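Local coordinates for glucose 1-dehydrogenase (PDB 2B5W), which catalyses the zinc-dependent oxidation of D-glucose and related aldose sugars with NAD(+) or, preferentially, NADP(+) as electron acceptor, at residues Gly36-Asp41 and Leu61-Val66; Val66-Asp71 and Gly80-Pro85. The protein carries 1 engineered substitution. All blocks are in the same frame, centred on the assembly; numbering follows the deposited sequence.

Interaction 1 (Gly36-Asp41 and Leu61-Val66); sequences GVCGTD and LGHEAV. Engineered in segment 36-41: Cys38 (natural residue Asp). With ZN (zinc ion), chain B; NAP (NADP nicotinamide-adenine-dinucleotide phosphate), chain I.
Cys38, His63 and Glu64 meet through a zinc ion, to which they give SG, NE2 and OE2. Cys38 SG lies in the plane of the His63 ring, at the edge, 3.6 Å from His63 NE2. The Glu64 chain is extended beyond CG (chi2 176°), which carries OE2 to the metal; OE1 makes a salt bridge with Lys349. Glu150 of helix 149-164 packs against both His63 and Glu64.

Hydrogen bonds set the backbones. Gly36 N donates to Glu64 O at 2.8 Å. Cys38 and Asp41 form a capping box at the start of helix 39-46: Cys38 N reaches the anti lone pair of Asp41 OD1 at 3.0 Å, and Thr40 N bonds weakly to Cys38 SG. Gly39 N donates a hydrogen bond to NADP O2N at 3.1 Å.

By packing, Asp41 OD1 lies 3.3 Å from His63 CE1, obliquely placed, carboxylate and ring planes 19° apart. An alanine in place of Asp41 would probably leave Cys38 N without its acceptor, break the capping box and open a gap beside His63 CE1.

This is the catalytic zinc site with engineered Cys38 in the natural aspartate's place; one short turn gives it a ligand and the nicotinamide-side phosphate of NADP an amide.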
loop_
_atom_site.group_PDB
_atom_site.type_symbol
_atom_site.label_atom_id
_atom_site.label_comp_id
_atom_site.label_asym_id
_atom_site.label_seq_id
_atom_site.Cartn_x
_atom_site.Cartn_y
_atom_site.Cartn_z
ATOM N N GLY A 36 -16.001 -22.689 -14.034
ATOM C CA GLY A 36 -16.388 -22.411 -12.683
ATOM C C GLY A 36 -17.345 -21.254 -12.532
ATOM O O GLY A 36 -17.524 -20.440 -13.432
ATOM N N VAL A 37 -17.990 -21.212 -11.374
ATOM C CA VAL A 37 -18.897 -20.141 -10.977
ATOM C C VAL A 37 -18.346 -19.523 -9.692
ATOM O O VAL A 37 -17.855 -20.217 -8.812
ATOM C CB VAL A 37 -20.282 -20.714 -10.739
ATOM C CG1 VAL A 37 -21.242 -19.657 -10.200
ATOM C CG2 VAL A 37 -20.848 -21.344 -12.018
ATOM N N CYS A 38 -18.277 -18.199 -9.603
ATOM C CA CYS A 38 -17.891 -17.560 -8.336
ATOM C C CYS A 38 -18.798 -16.378 -8.063
ATOM O O CYS A 38 -19.738 -16.116 -8.811
ATOM C CB CYS A 38 -16.430 -17.112 -8.307
ATOM S SG CYS A 38 -16.069 -15.561 -9.179
ATOM N N GLY A 39 -18.489 -15.655 -6.994
ATOM C CA GLY A 39 -19.321 -14.536 -6.595
ATOM C C GLY A 39 -19.488 -13.529 -7.715
ATOM O O GLY A 39 -20.551 -12.944 -7.887
ATOM N N THR A 40 -18.430 -13.319 -8.485
ATOM C CA THR A 40 -18.515 -12.417 -9.617
ATOM C C THR A 40 -19.663 -12.784 -10.544
ATOM O O THR A 40 -20.336 -11.917 -11.094
ATOM C CB THR A 40 -17.185 -12.416 -10.430
ATOM O OG1 THR A 40 -16.068 -12.076 -9.573
ATOM C CG2 THR A 40 -17.222 -11.305 -11.492
ATOM N N ASP A 41 -19.823 -14.066 -10.845
ATOM C CA ASP A 41 -20.948 -14.512 -11.708
ATOM C C ASP A 41 -22.313 -14.175 -11.118
ATOM O O ASP A 41 -23.242 -13.796 -11.837
ATOM C CB ASP A 41 -20.891 -16.039 -11.923
ATOM C CG ASP A 41 -19.752 -16.436 -12.794
ATOM O OD1 ASP A 41 -18.734 -16.916 -12.246
ATOM O OD2 ASP A 41 -19.831 -16.228 -14.024
ATOM N N LEU A 61 -22.087 -16.197 -19.877
ATOM C CA LEU A 61 -21.421 -16.124 -18.603
ATOM C C LEU A 61 -20.118 -16.930 -18.604
ATOM O O LEU A 61 -19.862 -17.684 -19.522
ATOM C CB LEU A 61 -22.339 -16.639 -17.513
ATOM C CG LEU A 61 -23.628 -15.847 -17.247
ATOM C CD1 LEU A 61 -24.482 -16.650 -16.260
ATOM C CD2 LEU A 61 -23.297 -14.480 -16.708
ATOM N N GLY A 62 -19.350 -16.751 -17.527
ATOM C CA GLY A 62 -18.216 -17.598 -17.204
ATOM C C GLY A 62 -16.882 -16.976 -17.554
ATOM O O GLY A 62 -16.600 -16.678 -18.719
ATOM N N HIS A 63 -16.015 -16.878 -16.549
ATOM C CA HIS A 63 -14.668 -16.354 -16.774
ATOM C C HIS A 63 -13.594 -17.300 -16.230
ATOM O O HIS A 63 -12.410 -17.011 -16.343
ATOM C CB HIS A 63 -14.512 -14.973 -16.111
ATOM C CG HIS A 63 -14.790 -15.008 -14.651
ATOM N ND1 HIS A 63 -16.073 -14.972 -14.141
ATOM C CD2 HIS A 63 -13.961 -15.165 -13.588
ATOM C CE1 HIS A 63 -16.023 -15.125 -12.828
ATOM N NE2 HIS A 63 -14.756 -15.265 -12.465
ATOM N N GLU A 64 -13.986 -18.402 -15.602
ATOM C CA GLU A 64 -13.039 -19.385 -15.031
ATOM C C GLU A 64 -13.084 -20.705 -15.824
ATOM O O GLU A 64 -13.786 -21.661 -15.435
ATOM C CB GLU A 64 -13.442 -19.688 -13.602
ATOM C CG GLU A 64 -13.662 -18.515 -12.694
ATOM C CD GLU A 64 -14.141 -18.925 -11.329
ATOM O OE1 GLU A 64 -14.361 -20.135 -11.099
ATOM O OE2 GLU A 64 -14.226 -18.052 -10.482
ATOM N N ALA A 65 -12.291 -20.829 -16.873
ATOM C CA ALA A 65 -12.465 -21.887 -17.818
ATOM C C ALA A 65 -11.249 -22.738 -17.971
ATOM O O ALA A 65 -10.138 -22.259 -17.747
ATOM C CB ALA A 65 -12.823 -21.342 -19.184
ATOM N N VAL A 66 -11.478 -23.992 -18.352
ATOM C CA VAL A 66 -10.429 -24.877 -18.838
ATOM C C VAL A 66 -10.971 -25.611 -20.049
ATOM O O VAL A 66 -12.133 -26.008 -20.076
ATOM C CB VAL A 66 -9.903 -25.853 -17.722
ATOM C CG1 VAL A 66 -11.004 -26.707 -17.107
ATOM C CG2 VAL A 66 -8.796 -26.711 -18.242
HETATM ZN ZN ZN B . -14.432 -16.204 -10.643
HETATM P PA NAP I . -18.653 -14.690 -1.977
HETATM O O1A NAP I . -19.849 -13.866 -2.026
HETATM O O2A NAP I . -18.908 -16.157 -2.354
HETATM O O5B NAP I . -18.011 -14.684 -0.536
HETATM C C5B NAP I . -18.001 -13.577 0.325
HETATM C C4B NAP I . -18.062 -14.227 1.690
HETATM O O4B NAP I . -17.817 -13.225 2.651
HETATM C C3B NAP I . -19.425 -14.871 2.008
HETATM O O3B NAP I . -19.324 -16.253 2.313
HETATM C C2B NAP I . -19.938 -14.059 3.198
HETATM O O2B NAP I . -20.567 -14.822 4.215
HETATM C C1B NAP I . -18.676 -13.440 3.749
HETATM N N9A NAP I . -18.947 -12.171 4.395
HETATM C C8A NAP I . -19.516 -11.058 3.823
HETATM N N7A NAP I . -19.599 -10.095 4.761
HETATM C C5A NAP I . -19.127 -10.607 5.947
HETATM C C6A NAP I . -18.976 -10.096 7.240
HETATM N N6A NAP I . -19.390 -8.860 7.588
HETATM N N1A NAP I . -18.438 -10.894 8.223
HETATM C C2A NAP I . -18.018 -12.179 7.948
HETATM N N3A NAP I . -18.165 -12.701 6.675
HETATM C C4A NAP I . -18.691 -11.923 5.698
HETATM O O3 NAP I . -17.589 -14.214 -3.063
HETATM P PN NAP I . -16.183 -14.857 -3.544
HETATM O O1N NAP I . -15.460 -15.533 -2.429
HETATM O O2N NAP I . -16.298 -15.542 -4.871
HETATM O O5D NAP I . -15.630 -13.366 -3.699
HETATM C C5D NAP I . -15.216 -12.628 -2.566
HETATM C C4D NAP I . -15.081 -11.145 -2.907
HETATM O O4D NAP I . -14.018 -11.006 -3.854
HETATM C C3D NAP I . -16.328 -10.540 -3.558
HETATM O O3D NAP I . -16.576 -9.240 -3.062
HETATM C C2D NAP I . -15.962 -10.519 -5.038
HETATM O O2D NAP I . -16.671 -9.592 -5.818
HETATM C C1D NAP I . -14.464 -10.225 -4.963
HETATM N N1N NAP I . -13.651 -10.691 -6.092
HETATM C C2N NAP I . -12.743 -9.788 -6.553
HETATM C C3N NAP I . -11.873 -10.154 -7.541
HETATM C C7N NAP I . -10.794 -9.160 -7.855
HETATM O O7N NAP I . -10.082 -9.514 -8.998
HETATM N N7N NAP I . -10.610 -8.070 -7.061
HETATM C C4N NAP I . -11.912 -11.423 -8.132
HETATM C C5N NAP I . -12.837 -12.337 -7.643
HETATM C C6N NAP I . -13.694 -11.970 -6.595
HETATM P P2B NAP I . -22.198 -15.106 4.212
HETATM O O1X NAP I . -22.592 -15.946 3.111
HETATM O O2X NAP I . -22.421 -15.751 5.595
HETATM O O3X NAP I . -22.932 -13.763 4.138
#

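Interaction 2 (Val66-Asp71 and Gly80-Pro85)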
loop_
_atom_site.group_PDB
_atom_site.type_symbol
_atom_site.label_atom_id
_atom_site.label_comp_id
_atom_site.label_asym_id
_atom_site.label_seq_id
_atom_site.Cartn_x
_atom_site.Cartn_y
_atom_site.Cartn_z
ATOM N N VAL A 66 -11.478 -23.992 -18.352
ATOM C CA VAL A 66 -10.429 -24.877 -18.838
ATOM C C VAL A 66 -10.971 -25.611 -20.049
ATOM O O VAL A 66 -12.133 -26.008 -20.076
ATOM C CB VAL A 66 -9.903 -25.853 -17.722
ATOM C CG1 VAL A 66 -11.004 -26.707 -17.107
ATOM C CG2 VAL A 66 -8.796 -26.711 -18.242
ATOM N N GLY A 67 -10.147 -25.751 -21.079
ATOM C CA GLY A 67 -10.557 -26.406 -22.286
ATOM C C GLY A 67 -9.412 -27.115 -22.960
ATOM O O GLY A 67 -8.292 -27.096 -22.433
ATOM N N VAL A 68 -9.729 -27.751 -24.085
ATOM C CA VAL A 68 -8.748 -28.481 -24.880
ATOM C C VAL A 68 -8.695 -27.792 -26.268
ATOM O O VAL A 68 -9.716 -27.511 -26.883
ATOM C CB VAL A 68 -9.066 -29.991 -24.922
ATOM C CG1 VAL A 68 -10.451 -30.270 -25.366
ATOM C CG2 VAL A 68 -8.088 -30.732 -25.824
ATOM N N VAL A 69 -7.483 -27.534 -26.761
ATOM C CA VAL A 69 -7.301 -26.913 -28.064
ATOM C C VAL A 69 -7.702 -27.951 -29.097
ATOM O O VAL A 69 -7.214 -29.090 -29.077
ATOM C CB VAL A 69 -5.832 -26.483 -28.306
ATOM C CG1 VAL A 69 -5.638 -26.027 -29.788
ATOM C CG2 VAL A 69 -5.434 -25.381 -27.354
ATOM N N VAL A 70 -8.635 -27.571 -29.971
ATOM C CA VAL A 70 -9.126 -28.465 -31.015
ATOM C C VAL A 70 -8.651 -27.995 -32.401
ATOM O O VAL A 70 -8.522 -28.812 -33.308
ATOM C CB VAL A 70 -10.654 -28.705 -30.979
ATOM C CG1 VAL A 70 -11.051 -29.446 -29.700
ATOM C CG2 VAL A 70 -11.432 -27.403 -31.111
ATOM N N ASP A 71 -8.366 -26.700 -32.553
ATOM C CA ASP A 71 -7.755 -26.163 -33.777
ATOM C C ASP A 71 -6.733 -25.095 -33.397
ATOM O O ASP A 71 -7.095 -23.974 -33.044
ATOM C CB ASP A 71 -8.808 -25.579 -34.719
ATOM C CG ASP A 71 -8.209 -25.029 -36.023
ATOM O OD1 ASP A 71 -6.991 -25.182 -36.258
ATOM O OD2 ASP A 71 -8.907 -24.422 -36.866
ATOM N N GLY A 80 -5.003 -30.868 -28.735
ATOM C CA GLY A 80 -5.017 -31.616 -27.501
ATOM C C GLY A 80 -4.430 -30.916 -26.277
ATOM O O GLY A 80 -4.569 -31.473 -25.165
ATOM N N ASP A 81 -3.787 -29.750 -26.419
ATOM C CA ASP A 81 -3.253 -28.991 -25.285
ATOM C C ASP A 81 -4.398 -28.584 -24.348
ATOM O O ASP A 81 -5.489 -28.219 -24.810
ATOM C CB ASP A 81 -2.588 -27.707 -25.695
ATOM C CG ASP A 81 -1.245 -27.914 -26.329
ATOM O OD1 ASP A 81 -0.785 -29.083 -26.362
ATOM O OD2 ASP A 81 -0.614 -26.939 -26.803
ATOM N N ILE A 82 -4.144 -28.670 -23.055
ATOM C CA ILE A 82 -5.104 -28.199 -22.043
ATOM C C ILE A 82 -4.731 -26.769 -21.715
ATOM O O ILE A 82 -3.583 -26.459 -21.312
ATOM C CB ILE A 82 -5.075 -29.079 -20.753
ATOM C CG1 ILE A 82 -5.283 -30.559 -21.057
ATOM C CG2 ILE A 82 -6.134 -28.627 -19.771
ATOM C CD1 ILE A 82 -6.466 -30.841 -21.941
ATOM N N VAL A 83 -5.704 -25.868 -21.866
ATOM C CA VAL A 83 -5.489 -24.451 -21.685
ATOM C C VAL A 83 -6.535 -23.771 -20.809
ATOM O O VAL A 83 -7.691 -24.204 -20.765
ATOM C CB VAL A 83 -5.450 -23.727 -23.064
ATOM C CG1 VAL A 83 -4.232 -24.161 -23.875
ATOM C CG2 VAL A 83 -6.719 -23.984 -23.878
ATOM N N VAL A 84 -6.101 -22.730 -20.114
ATOM C CA VAL A 84 -6.944 -21.823 -19.376
ATOM C C VAL A 84 -6.787 -20.435 -19.987
ATOM O O VAL A 84 -5.672 -19.913 -20.080
ATOM C CB VAL A 84 -6.522 -21.788 -17.878
ATOM C CG1 VAL A 84 -7.248 -20.716 -17.155
ATOM C CG2 VAL A 84 -6.753 -23.159 -17.231
ATOM N N PRO A 85 -7.883 -19.798 -20.372
ATOM C CA PRO A 85 -7.802 -18.430 -20.909
ATOM C C PRO A 85 -7.733 -17.374 -19.815
ATOM O O PRO A 85 -8.415 -17.481 -18.770
ATOM C CB PRO A 85 -9.146 -18.282 -21.673
ATOM C CG PRO A 85 -10.090 -19.136 -20.885
ATOM C CD PRO A 85 -9.270 -20.322 -20.375
#
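Val66 and Ile82 touch through their methyl groups, CG2 to CG2 at 3.6 Å, on one face of two antiparallel strands. This is the close-packed part of the contact. Val66 CG2 stands anti to its backbone N, which carries it across to Ile82. On the same face, Ile82 CD1 bends back to Val68 CB at 4.0 Å, the isoleucine chain folded at both torsions (chi1 -54°, chi2 -50°). Ile138 and Ala143 pack against Ile82 from outside the pair.

Below the side chains the backbones are firmly joined. Gly67 and Val83 are a hydrogen-bonded pair: Gly67 N gives to Val83 O and Val83 N to Gly67 O, each at 2.9 Å. Val68 and Ile82 form the next, non-hydrogen-bonded pair, where Val68 CA approaches Asp81 O at 3.3 Å in a CA-H...O contact. On the other face Val69 CG2 meets Val83 CG1 at 3.9 Å, the two side chains crossing at about a right angle, while Leu135 and Arg137 of strand 135-137 also touch Val83.

Toward Gly80 and Asp81 the chain is no longer part of strand 82-85, and both residues are partly exposed. Val69 N still bonds to Asp81 O, and Gly80 N to Val69 O at 2.9 Å; Val68 CG2 still sits 3.6 Å from Gly80 CA, and Val69 CG2 lies beside Asp81 CB. The carboxylate of Asp81 turns to its own loop, where OD2 accepts from Glu78 N.

The whole is a beta hairpin with a long connecting loop, part of the mixed sheet in the GroES-like domain of zinc-containing alcohol dehydrogenases.

In the fold
Strand 64-71 runs through both contacts, and Val66 belongs to each. Interaction 1 sits about 9 Å from the chain centre and interaction 2 about 20 Å, their own centres about 17 Å apart. Both are largely buried, though each has a partly exposed fringe: Thr40 in interaction 1, Gly80 and Asp81 in interaction 2. Near the start of the strand, side chains from two segments gather round a metal beside the cofactor; farther along, valines and an isoleucine pack over regular backbone pairing. The two meet directly where Ala65 O approaches Val84 CG1 at 3.3 Å. Strands 27-37 and 82-85 both neighbour 64-71, so the metal site and the hairpin share one sheet.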